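Local coordinates for paenibacillus xanthan lyase (Paenibacillus, PDB 6F2P), which cleaves the polysaccharide xanthan by a lyase (elimination) reaction, as polysaccharide lyases of family 8 do, at residues Ala41-Trp45 with Leu91-Leu97; Asn398-Lys403 with Ser581-Ser586. The contacts are given in a common frame with arbitrary orientation. Residue numbers count along the deposited sequence, not the author numbering.

Contact 1 of 2, residues Ala41-Trp45 with Leu91-Leu97; sequences AQGYW and LQGNAAL
Helix-to-helix packing in the N-terminal alpha-helical domain sets residues 41-45 of helix 28-46 against the start of helix 95-111 and the turn leading into it. Leu91 to Asn94 make a type II beta turn, Asn94 N to Leu91 O 3.2 Å, with Gly93 at positive phi (78°). CA atoms pair as Gln42 with Leu91 (8.3 Å) and Trp45 with Leu97 (7.6 Å). Asn94, chi1 t, is the N-cap: its OD1 accepts from Leu97 N at 2.9 Å. Such helix pairs build the (alpha/alpha) toroid of family 8 lyases. Trp45, chi1 t, lays its indole on this capped first turn, CZ2 3.4 Å from Leu97 N and 3.8 Å from Ala96 CB. Leu97 (t, p) places CD1 over the face of the Trp45 five-membered ring, a CH-pi contact 3.9 Å from its centroid, while Trp45 NE1 is hydrogen-bonded to Asp100 OD2. Leu91 CD2 touches Trp45 CZ3 at 3.8 Å, and Leu91 CD1 meets Ala41 CB at 4.0 Å. Met80 of helix 68-85 touches both Trp45 and Leu97.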
# COMPACT_ATOMS: atom_id res chain seq x y z
N ALA A 41 -31.45 1.76 -35.69
CA ALA A 41 -32.26 2.92 -36.02
C ALA A 41 -33.63 2.51 -36.56
O ALA A 41 -34.65 3.07 -36.15
CB ALA A 41 -31.55 3.79 -37.01
N GLN A 42 -33.66 1.54 -37.47
CA GLN A 42 -34.95 1.09 -38.01
C GLN A 42 -35.82 0.59 -36.86
O GLN A 42 -37.03 0.83 -36.85
CB GLN A 42 -34.78 0.01 -39.08
CG GLN A 42 -36.06 -0.28 -39.88
CD GLN A 42 -36.59 0.96 -40.61
OE1 GLN A 42 -35.85 1.62 -41.34
NE2 GLN A 42 -37.86 1.26 -40.43
N GLY A 43 -35.20 -0.09 -35.90
CA GLY A 43 -35.92 -0.57 -34.74
C GLY A 43 -36.70 0.50 -34.00
O GLY A 43 -37.93 0.38 -33.80
N TYR A 44 -36.00 1.55 -33.58
CA TYR A 44 -36.63 2.59 -32.78
C TYR A 44 -37.53 3.47 -33.64
O TYR A 44 -38.46 4.09 -33.12
CB TYR A 44 -35.57 3.43 -32.06
CG TYR A 44 -34.86 2.65 -30.98
CD1 TYR A 44 -35.58 1.99 -30.00
CD2 TYR A 44 -33.47 2.57 -30.94
CE1 TYR A 44 -34.95 1.26 -29.02
CE2 TYR A 44 -32.83 1.85 -29.94
CZ TYR A 44 -33.58 1.20 -28.99
OH TYR A 44 -32.96 0.48 -27.99
N TRP A 45 -37.25 3.52 -34.93
CA TRP A 45 -38.09 4.27 -35.86
C TRP A 45 -39.44 3.55 -35.95
O TRP A 45 -40.51 4.17 -35.94
CB TRP A 45 -37.43 4.38 -37.23
CG TRP A 45 -38.07 5.39 -38.13
CD1 TRP A 45 -38.95 6.37 -37.77
CD2 TRP A 45 -37.88 5.53 -39.54
NE1 TRP A 45 -39.32 7.11 -38.87
CE2 TRP A 45 -38.68 6.61 -39.97
CE3 TRP A 45 -37.12 4.84 -40.49
CZ2 TRP A 45 -38.73 7.02 -41.30
CZ3 TRP A 45 -37.18 5.25 -41.81
CH2 TRP A 45 -37.98 6.33 -42.21
N LEU A 91 -30.01 4.08 -44.61
CA LEU A 91 -30.91 5.11 -44.10
C LEU A 91 -30.27 6.48 -44.16
O LEU A 91 -30.86 7.45 -43.68
CB LEU A 91 -31.28 4.81 -42.65
CG LEU A 91 -32.32 3.72 -42.41
CD1 LEU A 91 -32.36 3.38 -40.93
CD2 LEU A 91 -33.68 4.21 -42.89
N GLN A 92 -29.07 6.58 -44.72
CA GLN A 92 -28.40 7.88 -44.74
C GLN A 92 -29.17 8.88 -45.59
O GLN A 92 -29.52 8.59 -46.73
CB GLN A 92 -26.96 7.77 -45.25
CG GLN A 92 -26.21 9.11 -45.22
CD GLN A 92 -24.83 9.01 -45.84
OE1 GLN A 92 -24.54 8.10 -46.62
NE2 GLN A 92 -23.96 9.96 -45.49
N GLY A 93 -29.45 10.04 -45.02
CA GLY A 93 -30.10 11.11 -45.75
C GLY A 93 -31.60 10.93 -45.93
O GLY A 93 -32.25 11.77 -46.56
N ASN A 94 -32.14 9.85 -45.37
CA ASN A 94 -33.57 9.57 -45.46
C ASN A 94 -34.43 10.73 -44.94
O ASN A 94 -34.33 11.11 -43.78
CB ASN A 94 -33.89 8.30 -44.69
CG ASN A 94 -35.30 7.81 -44.93
OD1 ASN A 94 -36.28 8.47 -44.55
ND2 ASN A 94 -35.41 6.63 -45.53
N ALA A 95 -35.28 11.27 -45.81
CA ALA A 95 -36.02 12.49 -45.49
C ALA A 95 -37.10 12.28 -44.46
O ALA A 95 -37.35 13.15 -43.62
CB ALA A 95 -36.62 13.09 -46.75
N ALA A 96 -37.76 11.12 -44.52
CA ALA A 96 -38.82 10.80 -43.58
C ALA A 96 -38.21 10.59 -42.19
O ALA A 96 -38.76 11.07 -41.19
CB ALA A 96 -39.58 9.58 -44.02
N LEU A 97 -37.08 9.89 -42.14
CA LEU A 97 -36.31 9.70 -40.91
C LEU A 97 -35.94 11.05 -40.30
O LEU A 97 -36.21 11.30 -39.13
CB LEU A 97 -35.05 8.90 -41.19
CG LEU A 97 -34.19 8.49 -39.99
CD1 LEU A 97 -35.06 7.81 -38.96
CD2 LEU A 97 -33.05 7.57 -40.43

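Contact 2 of 2, residues Asn398-Lys403 with Ser581-Ser586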
# COMPACT_ATOMS: atom_id res chain seq x y z
N ASN A 398 -27.06 -0.84 -4.38
CA ASN A 398 -28.13 -0.94 -5.37
C ASN A 398 -28.28 -2.33 -5.96
O ASN A 398 -28.54 -2.45 -7.15
CB ASN A 398 -27.90 0.03 -6.53
CG ASN A 398 -27.46 1.40 -6.07
OD1 ASN A 398 -27.97 1.93 -5.08
ND2 ASN A 398 -26.48 1.97 -6.77
N ALA A 399 -28.12 -3.35 -5.12
CA ALA A 399 -28.35 -4.73 -5.52
C ALA A 399 -27.39 -5.16 -6.61
O ALA A 399 -27.73 -5.98 -7.47
CB ALA A 399 -29.79 -4.93 -5.99
N GLU A 400 -26.20 -4.58 -6.57
CA GLU A 400 -25.11 -4.98 -7.47
C GLU A 400 -24.02 -5.69 -6.68
O GLU A 400 -23.81 -5.40 -5.49
CB GLU A 400 -24.53 -3.77 -8.19
CG GLU A 400 -25.52 -3.05 -9.09
CD GLU A 400 -24.83 -2.15 -10.10
OE1 GLU A 400 -24.53 -0.98 -9.77
OE2 GLU A 400 -24.58 -2.61 -11.24
N ASN A 401 -23.33 -6.61 -7.35
CA ASN A 401 -22.23 -7.36 -6.74
C ASN A 401 -22.69 -8.06 -5.45
O ASN A 401 -22.01 -7.99 -4.42
CB ASN A 401 -21.05 -6.42 -6.46
CG ASN A 401 -19.75 -7.17 -6.27
OD1 ASN A 401 -19.59 -8.29 -6.74
ND2 ASN A 401 -18.80 -6.54 -5.58
N ASN A 402 -23.84 -8.73 -5.52
CA ASN A 402 -24.47 -9.28 -4.33
C ASN A 402 -23.71 -10.45 -3.74
O ASN A 402 -23.76 -10.66 -2.53
CB ASN A 402 -25.91 -9.68 -4.60
CG ASN A 402 -26.76 -8.54 -5.11
OD1 ASN A 402 -26.55 -7.38 -4.74
ND2 ASN A 402 -27.71 -8.85 -5.97
N LYS A 403 -23.01 -11.20 -4.58
CA LYS A 403 -22.24 -12.36 -4.13
C LYS A 403 -20.73 -12.09 -4.02
O LYS A 403 -19.92 -13.01 -4.11
CB LYS A 403 -22.50 -13.55 -5.06
CG LYS A 403 -23.91 -14.11 -4.99
CD LYS A 403 -24.32 -14.70 -6.32
CE LYS A 403 -23.96 -16.17 -6.45
NZ LYS A 403 -24.38 -16.74 -7.77
N SER A 581 -28.46 -12.67 -12.31
CA SER A 581 -29.44 -12.05 -11.42
C SER A 581 -29.04 -12.19 -9.97
O SER A 581 -29.31 -11.31 -9.16
CB SER A 581 -30.81 -12.67 -11.64
OG SER A 581 -31.41 -12.13 -12.80
N SER A 582 -28.39 -13.31 -9.65
CA SER A 582 -27.86 -13.55 -8.32
C SER A 582 -26.79 -12.52 -7.95
O SER A 582 -26.68 -12.12 -6.78
CB SER A 582 -27.26 -14.95 -8.25
OG SER A 582 -28.23 -15.93 -8.56
N LEU A 583 -26.02 -12.09 -8.93
CA LEU A 583 -24.96 -11.12 -8.65
C LEU A 583 -25.47 -9.70 -8.76
O LEU A 583 -25.03 -8.81 -8.01
CB LEU A 583 -23.77 -11.31 -9.60
CG LEU A 583 -22.91 -12.56 -9.42
CD1 LEU A 583 -23.55 -13.77 -10.12
CD2 LEU A 583 -21.51 -12.30 -9.94
N ASN A 584 -26.40 -9.49 -9.69
CA ASN A 584 -26.89 -8.15 -9.99
C ASN A 584 -28.36 -8.15 -10.34
O ASN A 584 -28.76 -8.70 -11.36
CB ASN A 584 -26.09 -7.54 -11.16
CG ASN A 584 -26.19 -6.04 -11.19
OD1 ASN A 584 -27.23 -5.47 -10.90
ND2 ASN A 584 -25.09 -5.39 -11.53
N SER A 585 -29.17 -7.54 -9.49
CA SER A 585 -30.60 -7.51 -9.73
C SER A 585 -31.10 -6.08 -9.80
O SER A 585 -32.29 -5.81 -9.61
CB SER A 585 -31.36 -8.30 -8.65
OG SER A 585 -31.06 -7.83 -7.35
N SER A 586 -30.19 -5.15 -10.06
CA SER A 586 -30.56 -3.77 -10.34
C SER A 586 -31.37 -3.74 -11.63
O SER A 586 -31.30 -4.67 -12.45
CB SER A 586 -29.33 -2.88 -10.48
OG SER A 586 -28.67 -3.10 -11.72
O HOH W 1 -29.74 -10.36 -6.78
O HOH W 2 -26.60 -18.56 -7.18
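Two loops of the super-sandwich domain meet here, the one between strands 380-385 and 411-415 and the one between strands 566-578 and 595-607, where the alpha-helical domain adjoins. Neither segment is a strand, yet their backbones are directly hydrogen-bonded to each other: Ser585 N donates to Ala399 O at 2.9 Å, and Asn402 N to Leu583 O at 2.8 Å. Between these bonds the CA atoms of Glu400 and Asn584 come within 4.4 Å. Asn398, Ala399 and Asn401 take left-handed helical backbone angles, so the first loop is irregular.

Asn584 forms an Asx turn, its OD1 accepting from Ser586 N at 3.1 Å and also from Ser586 OG at 2.9 Å. That fixes the amide so that ND2 donates to Glu400 OE2 at 2.8 Å. The Glu400 carboxylate also makes salt bridges with Arg283 and Arg287, from the sequence range of the helical domain. In family 8 lyases the substrate cleft runs between these two domains, so this loop pair probably lies near it.

On the other flank, water 1 donates to Ser581 O at 2.6 Å, lies 2.9 Å from Ser585 OG and takes a weak bond from Asn402 ND2 at 2.7 Å. Lys403 bends at chi3 (p), bringing NZ to 3.4 Å from Ser582 CB, and donates to water 2 at 2.9 Å.

In the fold
From the N terminus, the chain runs through helix 28-46, passes helix 68-85 and returns at 91-97, so contact 1 closes a loop of 45 residues within the alpha-helical domain. Contact 2 opens much later, after the chain has entered the super-sandwich domain, and joins two of its loops across 177 residues that include many of that domain's strands. The contacts are thus in series, neither nesting nor crossing. Their centres lie 37 Å apart and their nearest atoms about 16 Å, so they do not meet. Contact 1 knits neighbouring helices together, whereas contact 2 joins sandwich loops and links them to the helical part of the chain.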